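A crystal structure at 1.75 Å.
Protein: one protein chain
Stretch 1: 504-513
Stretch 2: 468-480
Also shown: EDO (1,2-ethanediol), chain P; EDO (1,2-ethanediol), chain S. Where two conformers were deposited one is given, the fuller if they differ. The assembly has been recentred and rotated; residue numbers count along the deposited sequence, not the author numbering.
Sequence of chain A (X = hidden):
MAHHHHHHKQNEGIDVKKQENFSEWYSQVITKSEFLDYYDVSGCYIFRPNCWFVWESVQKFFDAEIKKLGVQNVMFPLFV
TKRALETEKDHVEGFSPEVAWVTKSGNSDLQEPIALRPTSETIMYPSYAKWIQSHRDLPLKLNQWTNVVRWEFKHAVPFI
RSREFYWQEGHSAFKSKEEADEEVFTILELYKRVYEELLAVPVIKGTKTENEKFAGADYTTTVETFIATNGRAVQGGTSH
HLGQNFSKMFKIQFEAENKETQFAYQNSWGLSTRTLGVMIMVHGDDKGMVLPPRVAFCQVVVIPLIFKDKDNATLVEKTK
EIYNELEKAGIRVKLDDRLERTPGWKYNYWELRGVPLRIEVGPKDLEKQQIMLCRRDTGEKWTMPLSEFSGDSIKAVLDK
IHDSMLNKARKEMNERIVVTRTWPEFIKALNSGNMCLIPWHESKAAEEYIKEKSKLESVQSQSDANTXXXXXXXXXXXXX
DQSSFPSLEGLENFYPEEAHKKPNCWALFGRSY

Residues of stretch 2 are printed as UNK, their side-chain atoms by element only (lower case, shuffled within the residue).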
ATOM      1  N   ASN A 504      27.132 -30.198  18.538  1.00 19.11           N
ATOM      2  CA  ASN A 504      26.070 -30.321  19.532  1.00 20.49           C
ATOM      3  C   ASN A 504      24.686 -30.024  18.972  1.00 19.12           C
ATOM      4  O   ASN A 504      23.735 -29.883  19.749  1.00 19.97           O
ATOM      5  CB  ASN A 504      26.343 -29.440  20.769  1.00 19.20           C
ATOM      6  CG  ASN A 504      26.507 -27.962  20.450  1.00 21.05           C
ATOM      7  OD1 ASN A 504      26.268 -27.504  19.328  1.00 19.92           O
ATOM      8  ND2 ASN A 504      26.920 -27.198  21.468  1.00 19.66           N
ATOM      9  N   CYS A 505      24.545 -29.944  17.656  1.00 19.09           N
ATOM     10  CA  CYS A 505      23.242 -29.860  17.003  1.00 18.54           C
ATOM     11  C   CYS A 505      23.451 -30.182  15.533  1.00 19.50           C
ATOM     12  O   CYS A 505      24.578 -30.435  15.088  1.00 19.80           O
ATOM     13  CB  CYS A 505      22.605 -28.473  17.185  1.00 18.22           C
ATOM     14  SG  CYS A 505      23.547 -27.157  16.411  1.00 21.65           S
ATOM     15  N   TRP A 506      22.351 -30.177  14.778  1.00 18.41           N
ATOM     16  CA  TRP A 506      22.383 -30.355  13.338  1.00 18.42           C
ATOM     17  C   TRP A 506      22.045 -29.041  12.660  1.00 18.02           C
ATOM     18  O   TRP A 506      21.115 -28.347  13.081  1.00 19.49           O
ATOM     19  CB  TRP A 506      21.377 -31.421  12.892  1.00 18.75           C
ATOM     20  CG  TRP A 506      21.716 -32.810  13.340  1.00 19.30           C
ATOM     21  CD1 TRP A 506      21.303 -33.419  14.487  1.00 19.99           C
ATOM     22  CD2 TRP A 506      22.503 -33.775  12.627  1.00 19.76           C
ATOM     23  NE1 TRP A 506      21.793 -34.708  14.539  1.00 23.93           N
ATOM     24  CE2 TRP A 506      22.533 -34.949  13.409  1.00 20.52           C
ATOM     25  CE3 TRP A 506      23.191 -33.757  11.405  1.00 21.51           C
ATOM     26  CZ2 TRP A 506      23.227 -36.098  13.013  1.00 21.69           C
ATOM     27  CZ3 TRP A 506      23.879 -34.900  11.008  1.00 24.15           C
ATOM     28  CH2 TRP A 506      23.892 -36.054  11.816  1.00 27.11           C
ATOM     29  N   ALA A 507      22.810 -28.696  11.631  1.00 19.19           N
ATOM     30  CA  ALA A 507      22.543 -27.511  10.827  1.00 17.77           C
ATOM     31  C   ALA A 507      22.210 -27.893   9.390  1.00 19.18           C
ATOM     32  O   ALA A 507      22.773 -28.841   8.827  1.00 21.94           O
ATOM     33  CB  ALA A 507      23.741 -26.549  10.843  1.00 19.63           C
ATOM     34  N   LEU A 508      21.303 -27.124   8.789  1.00 19.01           N
ATOM     35  CA  LEU A 508      20.938 -27.300   7.390  1.00 20.31           C
ATOM     36  C   LEU A 508      21.802 -26.373   6.537  1.00 18.00           C
ATOM     37  O   LEU A 508      21.822 -25.154   6.753  1.00 19.83           O
ATOM     38  CB  LEU A 508      19.448 -27.009   7.198  1.00 19.81           C
ATOM     39  CG  LEU A 508      18.793 -27.477   5.898  1.00 27.05           C
ATOM     40  CD1 LEU A 508      18.717 -28.987   5.841  1.00 27.70           C
ATOM     41  CD2 LEU A 508      17.391 -26.827   5.748  1.00 27.65           C
ATOM     42  N   PHE A 509      22.553 -26.966   5.608  1.00 18.48           N
ATOM     43  CA  PHE A 509      23.417 -26.263   4.678  1.00 22.87           C
ATOM     44  C   PHE A 509      22.985 -26.599   3.260  1.00 20.96           C
ATOM     45  O   PHE A 509      22.489 -27.700   2.993  1.00 22.90           O
ATOM     46  CB  PHE A 509      24.898 -26.674   4.856  1.00 20.45           C
ATOM     47  CG  PHE A 509      25.631 -25.882   5.901  1.00 23.88           C
ATOM     48  CD1 PHE A 509      25.302 -26.010   7.243  1.00 20.95           C
ATOM     49  CD2 PHE A 509      26.656 -25.014   5.539  1.00 21.76           C
ATOM     50  CE1 PHE A 509      25.979 -25.288   8.208  1.00 25.02           C
ATOM     51  CE2 PHE A 509      27.340 -24.278   6.508  1.00 25.29           C
ATOM     52  CZ  PHE A 509      27.000 -24.419   7.843  1.00 26.74           C
ATOM     53  N   GLY A 510      23.210 -25.668   2.345  1.00 20.68           N
ATOM     54  CA  GLY A 510      22.848 -25.920   0.962  1.00 21.49           C
ATOM     55  C   GLY A 510      23.226 -24.754   0.076  1.00 23.23           C
ATOM     56  O   GLY A 510      23.666 -23.698   0.545  1.00 24.47           O
ATOM     57  N   ARG A 511      23.082 -24.976  -1.229  1.00 20.71           N
ATOM     58  CA  ARG A 511      23.130 -23.870  -2.173  1.00 21.68           C
ATOM     59  C   ARG A 511      21.908 -22.981  -1.971  1.00 23.47           C
ATOM     60  O   ARG A 511      20.878 -23.414  -1.456  1.00 23.28           O
ATOM     61  CB  ARG A 511      23.186 -24.388  -3.610  1.00 23.20           C
ATOM     62  CG  ARG A 511      24.397 -25.287  -3.868  1.00 30.04           C
ATOM     63  CD  ARG A 511      23.972 -26.638  -4.432  1.00 39.27           C
ATOM     64  NE  ARG A 511      23.211 -26.506  -5.673  1.00 49.10           N
ATOM     65  CZ  ARG A 511      23.733 -26.627  -6.890  1.00 53.39           C
ATOM     66  NH1 ARG A 511      22.954 -26.489  -7.959  1.00 46.92           N
ATOM     67  NH2 ARG A 511      25.028 -26.895  -7.043  1.00 43.72           N
ATOM     68  N   SER A 512      22.020 -21.727  -2.402  1.00 22.83           N
ATOM     69  CA  SER A 512      21.008 -20.732  -2.075  0.65 22.74           C
ATOM     70  C   SER A 512      20.915 -19.708  -3.201  1.00 23.17           C
ATOM     71  O   SER A 512      21.802 -19.608  -4.051  1.00 24.82           O
ATOM     72  CB  SER A 512      21.344 -20.060  -0.736  0.65 24.81           C
ATOM     73  OG  SER A 512      20.468 -18.989  -0.421  0.65 26.62           O
ATOM     74  N   TYR A 513      19.830 -18.932  -3.183  1.00 23.26           N
ATOM     75  CA  TYR A 513      19.740 -17.710  -3.973  1.00 27.31           C
ATOM     76  C   TYR A 513      20.325 -16.575  -3.134  1.00 35.74           C
ATOM     77  O   TYR A 513      20.546 -16.743  -1.926  1.00 35.68           O
ATOM     78  CB  TYR A 513      18.288 -17.395  -4.369  1.00 23.69           C
ATOM     79  CG  TYR A 513      17.865 -18.079  -5.635  1.00 21.14           C
ATOM     80  CD1 TYR A 513      17.972 -17.440  -6.868  1.00 21.45           C
ATOM     81  CD2 TYR A 513      17.379 -19.378  -5.609  1.00 20.58           C
ATOM     82  CE1 TYR A 513      17.610 -18.082  -8.044  1.00 26.20           C
ATOM     83  CE2 TYR A 513      17.009 -20.021  -6.774  1.00 27.93           C
ATOM     84  CZ  TYR A 513      17.122 -19.370  -7.984  1.00 26.63           C
ATOM     85  OH  TYR A 513      16.768 -20.023  -9.134  1.00 28.46           O
ATOM     86  OXT TYR A 513      20.592 -15.481  -3.627  1.00 36.57           O
ATOM     87  N   UNK A 468      24.172 -15.446 -11.830  1.00 41.42           N
ATOM     88  CA  UNK A 468      25.056 -14.920 -10.812  1.00 39.93           C
ATOM     89  C   UNK A 468      25.160 -15.763  -9.564  1.00 37.45           C
ATOM     90  O   UNK A 468      25.650 -15.276  -8.540  1.00 32.18           O
ATOM     91  N   UNK A 469      24.713 -17.012  -9.612  1.00 27.41           N
ATOM     92  CA  UNK A 469      24.698 -17.859  -8.430  1.00 25.38           C
ATOM     93  C   UNK A 469      26.035 -18.582  -8.268  1.00 27.60           C
ATOM     94  O   UNK A 469      26.887 -18.581  -9.153  1.00 29.19           O
ATOM     95  c   UNK A 469      23.541 -18.853  -8.521  1.00 29.71           C
ATOM     96  c   UNK A 469      21.723 -17.383  -7.575  1.00 29.01           C
ATOM     97  c   UNK A 469      22.178 -18.202  -8.784  1.00 28.50           C
ATOM     98  c   UNK A 469      21.125 -19.243  -9.142  1.00 27.29           C
ATOM     99  N   UNK A 470      26.213 -19.207  -7.109  1.00 28.96           N
ATOM    100  CA  UNK A 470      27.411 -19.977  -6.825  1.00 34.27           C
ATOM    101  C   UNK A 470      27.034 -21.402  -6.442  1.00 27.89           C
ATOM    102  O   UNK A 470      25.926 -21.674  -5.969  1.00 26.08           O
ATOM    103  c   UNK A 470      27.462 -19.323  -4.404  1.00 40.07           C
ATOM    104  c   UNK A 470      28.242 -19.338  -5.701  1.00 39.98           C
ATOM    105  o   UNK A 470      29.437 -20.099  -5.506  1.00 43.92           O
ATOM    106  N   UNK A 471      27.974 -22.318  -6.664  1.00 27.80           N
ATOM    107  CA  UNK A 471      27.807 -23.666  -6.181  1.00 30.16           C
ATOM    108  C   UNK A 471      28.179 -23.860  -4.733  1.00 28.59           C
ATOM    109  O   UNK A 471      28.032 -24.965  -4.208  1.00 29.65           O
ATOM    110  N   UNK A 472      28.655 -22.810  -4.066  1.00 26.34           N
ATOM    111  CA  UNK A 472      29.057 -22.923  -2.672  1.00 28.83           C
ATOM    112  C   UNK A 472      27.854 -23.208  -1.782  1.00 25.44           C
ATOM    113  O   UNK A 472      26.741 -22.737  -2.027  1.00 26.73           O
ATOM    114  c   UNK A 472      29.740 -21.642  -2.203  1.00 32.00           C
ATOM    115  N   UNK A 473      28.092 -23.984  -0.733  1.00 23.44           N
ATOM    116  CA  UNK A 473      27.073 -24.243   0.271  1.00 23.01           C
ATOM    117  C   UNK A 473      27.171 -23.184   1.354  1.00 29.59           C
ATOM    118  O   UNK A 473      28.269 -22.836   1.799  1.00 36.74           O
ATOM    119  c   UNK A 473      27.249 -25.631   0.891  1.00 28.54           C
ATOM    120  N   UNK A 474      26.026 -22.674   1.790  1.00 26.30           N
ATOM    121  CA  UNK A 474      26.038 -21.776   2.934  1.00 28.34           C
ATOM    122  C   UNK A 474      25.066 -22.290   3.982  1.00 24.73           C
ATOM    123  O   UNK A 474      24.271 -23.199   3.734  1.00 21.07           O
ATOM    124  c   UNK A 474      23.192 -17.872   2.424  1.00 49.80           C
ATOM    125  c   UNK A 474      24.315 -20.120   2.064  1.00 30.83           C
ATOM    126  c   UNK A 474      24.170 -18.674   1.585  1.00 48.52           C
ATOM    127  c   UNK A 474      25.713 -20.340   2.531  1.00 33.64           C
ATOM    128  n   UNK A 474      23.380 -16.412   2.185  1.00 48.36           N
ATOM    129  N   UNK A 475      25.166 -21.737   5.185  1.00 21.42           N
ATOM    130  CA  UNK A 475      24.249 -22.157   6.225  1.00 20.22           C
ATOM    131  C   UNK A 475      22.868 -21.614   5.898  1.00 24.93           C
ATOM    132  O   UNK A 475      22.716 -20.457   5.484  1.00 26.58           O
ATOM    133  o   UNK A 475      24.556 -20.285   7.703  1.00 32.40           O
ATOM    134  c   UNK A 475      24.709 -21.677   7.601  1.00 26.61           C
ATOM    135  N   UNK A 476      21.866 -22.470   6.023  1.00 21.94           N
ATOM    136  CA  UNK A 476      20.490 -22.069   5.776  1.00 21.98           C
ATOM    137  C   UNK A 476      19.787 -21.776   7.097  1.00 23.53           C
ATOM    138  O   UNK A 476      19.332 -20.654   7.331  1.00 24.19           O
ATOM    139  c   UNK A 476      19.785 -23.165   4.968  1.00 22.18           C
ATOM    140  c   UNK A 476      20.751 -22.325   2.764  1.00 22.02           C
ATOM    141  c   UNK A 476      20.556 -23.540   3.689  1.00 20.48           C
ATOM    142  c   UNK A 476      19.869 -24.705   2.963  1.00 23.90           C
ATOM    143  N   UNK A 477      19.776 -22.746   8.006  1.00 23.41           N
ATOM    144  CA  UNK A 477      19.293 -22.504   9.357  1.00 24.48           C
ATOM    145  C   UNK A 477      19.713 -23.678  10.221  1.00 21.31           C
ATOM    146  O   UNK A 477      20.082 -24.742   9.720  1.00 19.57           O
ATOM    147  c   UNK A 477      17.777 -22.347   9.396  1.00 22.92           C
ATOM    148  s   UNK A 477      16.904 -23.874   9.015  1.00 24.92           S
ATOM    149  N   UNK A 478      19.642 -23.473  11.530  1.00 17.16           N
ATOM    150  CA  UNK A 478      19.642 -24.571  12.492  1.00 17.11           C
ATOM    151  C   UNK A 478      18.180 -24.887  12.805  1.00 17.20           C
ATOM    152  O   UNK A 478      17.508 -24.071  13.475  1.00 17.76           O
ATOM    153  c   UNK A 478      20.428 -24.208  13.757  1.00 19.87           C
ATOM    154  c   UNK A 478      21.852 -23.785  13.391  1.00 25.44           C
ATOM    155  c   UNK A 478      20.439 -25.383  14.728  1.00 22.39           C
ATOM    156  N   UNK A 479      17.635 -25.997  12.314  1.00 17.36           N
ATOM    157  CA  UNK A 479      16.194 -26.250  12.476  1.00 22.98           C
ATOM    158  C   UNK A 479      15.761 -26.184  13.936  1.00 25.42           C
ATOM    159  O   UNK A 479      16.439 -26.715  14.821  1.00 21.41           O
ATOM    160  c   UNK A 479      18.288 -27.022  11.476  1.00 17.48           C
ATOM    161  c   UNK A 479      17.111 -27.775  10.876  1.00 21.42           C
ATOM    162  c   UNK A 479      16.024 -27.660  11.902  1.00 22.43           C
ATOM    163  N   UNK A 480      14.624 -25.503  14.185  1.00 19.77           N
ATOM    164  CA  UNK A 480      14.078 -25.434  15.539  1.00 21.81           C
ATOM    165  C   UNK A 480      13.762 -26.817  16.091  1.00 24.27           C
ATOM    166  O   UNK A 480      14.029 -27.105  17.268  1.00 24.74           O
ATOM    167  c   UNK A 480      12.804 -24.578  15.567  1.00 20.29           C
ATOM    168  c   UNK A 480      12.888 -23.139  15.089  1.00 24.12           C
ATOM    169  c   UNK A 480      11.554 -22.461  15.334  1.00 22.72           C
ATOM    170  c   UNK A 480      14.007 -22.414  15.812  1.00 24.11           C
TER
HETATM  171  C1  EDO P 614      27.704 -14.813   0.504  1.00 63.27           C
HETATM  172  O1  EDO P 614      27.564 -14.167  -0.765  1.00 67.20           O
HETATM  173  C2  EDO P 614      26.347 -14.832   1.187  1.00 61.38           C
HETATM  174  O2  EDO P 614      25.385 -15.364   0.271  1.00 60.08           O
HETATM  175  C1  EDO S 701      15.821 -17.455 -12.246  1.00 39.98           C
HETATM  176  O1  EDO S 701      16.827 -16.622 -12.836  1.00 43.44           O
HETATM  177  C2  EDO S 701      16.330 -18.881 -12.100  1.00 38.01           C
HETATM  178  O2  EDO S 701      17.561 -18.878 -11.362  1.00 34.26           O
HETATM  179  O   HOH W   1      24.868 -21.107  -3.047  1.00 26.46           O
HETATM  180  O   HOH W   2      24.218 -18.764  -4.961  1.00 30.87           O
HETATM  181  O   HOH W   3      26.937 -27.318  -5.497  1.00 39.56           O

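Position 468 has no side-chain atoms, and its phi of 76° by itself favours glycine: Gly468, out of reach of stretch 1. Position 469 carries four carbons forked at the second, the pattern of leucine; Leu469 CD2 lies 3.8 Å from Tyr513 CD1. At 470 one carbon bears an oxygen and a carbon, hence Thr470, whose OG1 accepts a hydrogen bond from the backbone N of residue 472 at 3.2 Å.

Position 471 is bare, so Gly471; its O is 3.7 Å from Arg511 CG. Positions 472 and 473 each have a single carbon, identifying Ala472, which points away, and Ala473, whose CA makes a CA-H...O contact with Gly510 O at 3.5 Å. Four carbons in a row ending in nitrogen mark 474 as Lys474. Its CD packs 3.9 Å from Ser512 CB, and its NZ donates to O2 of the chain P ethanediol at 3.0 Å.

At 475 one carbon followed by one oxygen gives Ser475. Its CA sits 3.7 Å from the centroid of the Phe509 ring, 9° off the normal, a CH-pi contact over the face. Position 476 again has four carbons forked at the second. This is Leu476: CD1 reaches 3.5 Å from Gly510 N and 4.2 Å from Leu508 CG. An ideal CB on Gly510 would fall 3.0 Å from Leu476 CD1, a clash, so the leucine occupies space left by the glycine.

One carbon and one sulfur at 477 define Cys477, with SG 4.4 Å from Leu508 CB. At 478 a carbon carrying two carbons means Val478; CG1 is 4.0 Å from Cys505 SG and CG2 4.2 Å from Ala507 CB. Three carbons close a ring onto the backbone N at 479, which only proline does; Pro479 CD lies 3.5 Å from Trp506 O. Position 480, four carbons forked at the second, is Leu480, beyond reach.

The contact is an antiparallel strand pairing interrupted by a bulge. Gly510 and Lys474 exchange hydrogen bonds, Lys474 N to Gly510 O at 2.9 Å and Gly510 N to Lys474 O at 3.0 Å. Leu508 N donates to Cys477 O at 2.8 Å, while Leu508 O accepts from Leu476 N at 2.8 Å and weakly from Cys477 N at 3.4 Å. That shared acceptor accompanies a one-residue register shift between Leu508 and Phe509. Past the direct backbone ladder, water takes over: water 1 accepts from Ser512 N at 3.0 Å and donates to Ala472 O at 2.7 Å.

Stretch 2 (468-480) GLTGAAKSLCVPL
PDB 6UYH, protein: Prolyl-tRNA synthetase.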